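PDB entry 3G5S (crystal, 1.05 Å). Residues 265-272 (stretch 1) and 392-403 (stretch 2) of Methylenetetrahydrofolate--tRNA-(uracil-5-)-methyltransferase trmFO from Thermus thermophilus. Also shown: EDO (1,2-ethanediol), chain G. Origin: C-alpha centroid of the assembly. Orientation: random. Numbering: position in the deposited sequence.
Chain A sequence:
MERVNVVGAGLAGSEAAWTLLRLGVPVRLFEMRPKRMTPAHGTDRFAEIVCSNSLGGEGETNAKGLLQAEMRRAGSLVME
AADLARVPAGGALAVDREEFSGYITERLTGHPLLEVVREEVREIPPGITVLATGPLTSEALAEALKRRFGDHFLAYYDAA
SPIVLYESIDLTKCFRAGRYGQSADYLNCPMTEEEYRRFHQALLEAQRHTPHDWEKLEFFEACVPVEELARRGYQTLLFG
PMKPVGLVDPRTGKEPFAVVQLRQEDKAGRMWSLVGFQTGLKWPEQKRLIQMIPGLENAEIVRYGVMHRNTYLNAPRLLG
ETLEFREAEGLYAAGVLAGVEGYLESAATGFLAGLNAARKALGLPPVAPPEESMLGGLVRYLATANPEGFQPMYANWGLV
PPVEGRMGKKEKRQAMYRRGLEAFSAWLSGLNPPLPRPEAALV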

# COMPACT_ATOMS: atom_id res chain seq x y z
N GLU A 265 10.03 -10.27 1.58
CA GLU A 265 9.35 -9.12 2.18
C GLU A 265 8.29 -9.52 3.20
O GLU A 265 8.15 -8.86 4.23
N ASP A 266 7.54 -10.57 2.92
CA ASP A 266 6.46 -11.00 3.80
C ASP A 266 6.90 -12.12 4.73
O ASP A 266 7.84 -12.85 4.44
N LYS A 267 6.20 -12.25 5.84
CA LYS A 267 6.47 -13.32 6.79
C LYS A 267 6.32 -14.69 6.13
O LYS A 267 7.12 -15.59 6.36
N ALA A 268 5.30 -14.83 5.29
CA ALA A 268 5.00 -16.11 4.64
C ALA A 268 5.99 -16.49 3.54
O ALA A 268 6.06 -17.65 3.13
N GLY A 269 6.74 -15.52 3.04
CA GLY A 269 7.71 -15.79 2.00
C GLY A 269 7.14 -15.93 0.60
O GLY A 269 7.81 -16.46 -0.28
N ARG A 270 5.91 -15.46 0.39
CA ARG A 270 5.32 -15.44 -0.95
C ARG A 270 5.80 -14.26 -1.80
O ARG A 270 5.65 -14.28 -3.02
N MSE A 271 6.36 -13.24 -1.16
CA MSE A 271 6.62 -11.97 -1.84
C MSE A 271 8.08 -11.57 -1.72
O MSE A 271 8.58 -11.35 -0.62
N TRP A 272 8.77 -11.50 -2.87
CA TRP A 272 10.19 -11.20 -2.91
C TRP A 272 10.46 -9.99 -3.79
O TRP A 272 10.01 -9.94 -4.94
N PRO A 392 5.61 1.16 0.89
CA PRO A 392 4.15 1.00 0.96
C PRO A 392 3.62 -0.17 0.14
O PRO A 392 4.26 -0.64 -0.81
N MSE A 393 2.41 -0.61 0.49
CA MSE A 393 1.79 -1.77 -0.13
C MSE A 393 0.38 -1.45 -0.63
O MSE A 393 -0.39 -0.77 0.05
N TYR A 394 0.07 -1.97 -1.82
CA TYR A 394 -1.30 -1.95 -2.32
C TYR A 394 -1.86 -3.37 -2.40
O TYR A 394 -1.12 -4.35 -2.26
N ALA A 395 -3.17 -3.48 -2.61
CA ALA A 395 -3.83 -4.78 -2.63
C ALA A 395 -3.32 -5.64 -3.79
O ALA A 395 -3.25 -5.18 -4.92
N ASN A 396 -3.00 -6.89 -3.49
CA ASN A 396 -2.54 -7.84 -4.49
C ASN A 396 -2.71 -9.26 -3.95
O ASN A 396 -2.83 -9.45 -2.73
N TRP A 397 -2.72 -10.24 -4.84
CA TRP A 397 -2.98 -11.61 -4.44
C TRP A 397 -1.87 -12.26 -3.61
O TRP A 397 -2.11 -13.29 -2.99
N GLY A 398 -0.68 -11.68 -3.59
CA GLY A 398 0.38 -12.20 -2.74
C GLY A 398 0.12 -12.06 -1.25
O GLY A 398 0.77 -12.73 -0.44
N LEU A 399 -0.84 -11.21 -0.88
CA LEU A 399 -1.11 -10.89 0.52
C LEU A 399 -1.93 -11.95 1.24
O LEU A 399 -1.97 -11.96 2.47
N VAL A 400 -2.62 -12.81 0.49
CA VAL A 400 -3.49 -13.83 1.08
C VAL A 400 -2.90 -15.22 0.83
O VAL A 400 -2.02 -15.37 -0.01
N PRO A 401 -3.37 -16.24 1.57
CA PRO A 401 -2.80 -17.57 1.35
C PRO A 401 -3.08 -18.06 -0.05
O PRO A 401 -4.05 -17.64 -0.70
N PRO A 402 -2.24 -18.98 -0.53
CA PRO A 402 -2.47 -19.59 -1.84
C PRO A 402 -3.77 -20.38 -1.84
O PRO A 402 -4.28 -20.76 -0.78
N VAL A 403 -4.30 -20.65 -3.03
CA VAL A 403 -5.26 -21.72 -3.18
C VAL A 403 -4.47 -22.85 -3.80
O VAL A 403 -3.99 -22.73 -4.92

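Two side chains of stretch 1, Arg270 and Met271, carry most of the contact with the loop 392-403. Arg270 points toward it in an m, t, m conformation (chi4 -94°), which lays the guanidinium along the backbone from Gly398 to Pro402. Its NE donates a nearly straight hydrogen bond to Gly398 O (3.0 Å, 173°), an oxygen lying at the guanidinium edge; Val400 O sits over one face, 3.2 Å from Arg270 NE but at a poor angle for bonding. NH1 of Arg270 reaches Pro402 CD at 3.9 Å. One water ties the polar cluster together, donating to Asp266 OD2 (2.7 Å) and Gly398 O (2.8 Å) and accepting a weak bond from Arg270 NH2 (3.0 Å). Asp266, chi1 p, turns its carboxylate back on its own loop, where OD1 accepts from Met271 N (2.8 Å) and OD2 from Arg270 N (2.9 Å), fixing the backbone that launches both side chains. Selenomethionine Met271 (m, t, p) runs inward: its SE lies 3.8 Å from Leu399 CD2, and its CE 3.8 Å from CE of selenomethionine Met393 (t, p, p). Leu399 (m, t) starts away, yet its end returns to this apolar pocket. Gly398 leaves room here; an ideal CB would lie 3.1 Å from Met271 CG. Ethanediol rests outside the contact, its O1 3.2 Å from Glu265 O.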

# COMPACT_ATOMS: atom_id res chain seq x y z
CB GLU A 265 8.69 -8.25 1.10
CG GLU A 265 9.67 -7.60 0.15
CD GLU A 265 10.68 -6.68 0.83
OE1 GLU A 265 10.48 -6.28 2.00
OE2 GLU A 265 11.68 -6.34 0.17
CB ASP A 266 5.22 -11.42 2.99
CG ASP A 266 5.48 -12.62 2.10
OD1 ASP A 266 6.63 -12.76 1.62
OD2 ASP A 266 4.53 -13.40 1.86
CB LYS A 267 5.51 -13.19 7.97
CG LYS A 267 5.89 -13.99 9.19
CD LYS A 267 4.94 -13.68 10.34
CE LYS A 267 5.51 -14.16 11.67
NZ LYS A 267 5.85 -15.60 11.63
CB ALA A 268 3.58 -16.12 4.09
CB ARG A 270 3.80 -15.37 -0.87
CG ARG A 270 3.14 -16.62 -0.34
CD ARG A 270 1.63 -16.51 -0.37
NE ARG A 270 1.13 -15.52 0.58
CZ ARG A 270 0.73 -15.81 1.82
NH1 ARG A 270 0.80 -17.05 2.28
NH2 ARG A 270 0.28 -14.84 2.61
CB MSE A 271 5.73 -10.87 -1.24
CG MSE A 271 4.26 -11.17 -1.39
SE MSE A 271 3.12 -10.01 -0.36
CE MSE A 271 3.47 -8.43 -1.32
CB TRP A 272 10.98 -12.42 -3.41
CG TRP A 272 10.99 -13.55 -2.41
CD1 TRP A 272 9.91 -14.22 -1.91
CD2 TRP A 272 12.14 -14.10 -1.75
NE1 TRP A 272 10.32 -15.16 -0.99
CE2 TRP A 272 11.68 -15.11 -0.88
CE3 TRP A 272 13.51 -13.83 -1.82
CZ2 TRP A 272 12.55 -15.85 -0.08
CZ3 TRP A 272 14.37 -14.57 -1.03
CH2 TRP A 272 13.89 -15.57 -0.18
CB PRO A 392 3.61 2.31 0.38
CG PRO A 392 4.78 3.30 0.52
CD PRO A 392 5.99 2.45 0.29
CB MSE A 393 1.74 -2.91 0.88
CG MSE A 393 1.19 -4.22 0.34
SE MSE A 393 2.09 -4.82 -1.29
CE MSE A 393 3.92 -4.71 -0.66
CB TYR A 394 -1.42 -1.19 -3.64
CG TYR A 394 -0.64 -1.69 -4.83
CD1 TYR A 394 0.44 -0.97 -5.33
CD2 TYR A 394 -1.03 -2.83 -5.52
CE1 TYR A 394 1.13 -1.39 -6.46
CE2 TYR A 394 -0.34 -3.27 -6.66
CZ TYR A 394 0.73 -2.54 -7.12
OH TYR A 394 1.43 -2.94 -8.25
CB ALA A 395 -5.32 -4.61 -2.75
CB ASN A 396 -1.09 -7.58 -4.90
CG ASN A 396 -0.11 -7.83 -3.77
OD1 ASN A 396 0.22 -6.92 -3.00
ND2 ASN A 396 0.33 -9.07 -3.65
CB TRP A 397 -3.31 -12.48 -5.66
CG TRP A 397 -4.61 -12.13 -6.30
CD1 TRP A 397 -4.80 -11.73 -7.60
CD2 TRP A 397 -5.92 -12.19 -5.71
NE1 TRP A 397 -6.13 -11.53 -7.85
CE2 TRP A 397 -6.84 -11.81 -6.71
CE3 TRP A 397 -6.39 -12.52 -4.44
CZ2 TRP A 397 -8.22 -11.75 -6.46
CZ3 TRP A 397 -7.76 -12.47 -4.20
CH2 TRP A 397 -8.66 -12.09 -5.20
CB LEU A 399 -1.86 -9.57 0.61
CG LEU A 399 -1.08 -8.35 0.14
CD1 LEU A 399 -1.98 -7.14 0.12
CD2 LEU A 399 0.16 -8.09 0.98
CB VAL A 400 -4.94 -13.75 0.53
CG1 VAL A 400 -5.55 -12.37 0.82
CG2 VAL A 400 -4.97 -14.06 -0.96
CB PRO A 401 -3.54 -18.43 2.38
CG PRO A 401 -3.97 -17.47 3.43
CD PRO A 401 -4.32 -16.23 2.69
CB PRO A 402 -1.29 -20.55 -1.99
CG PRO A 402 -0.36 -20.28 -0.87
CD PRO A 402 -1.16 -19.64 0.21
CB VAL A 403 -6.43 -21.33 -4.10
CG1 VAL A 403 -7.25 -22.57 -4.46
CG2 VAL A 403 -7.28 -20.27 -3.43
C1 EDO G . 9.95 -10.71 6.56
O1 EDO G . 8.68 -10.24 7.04
C2 EDO G . 11.09 -9.92 7.20
O2 EDO G . 10.78 -9.65 8.57
O HOH W 1 2.03 -12.43 2.09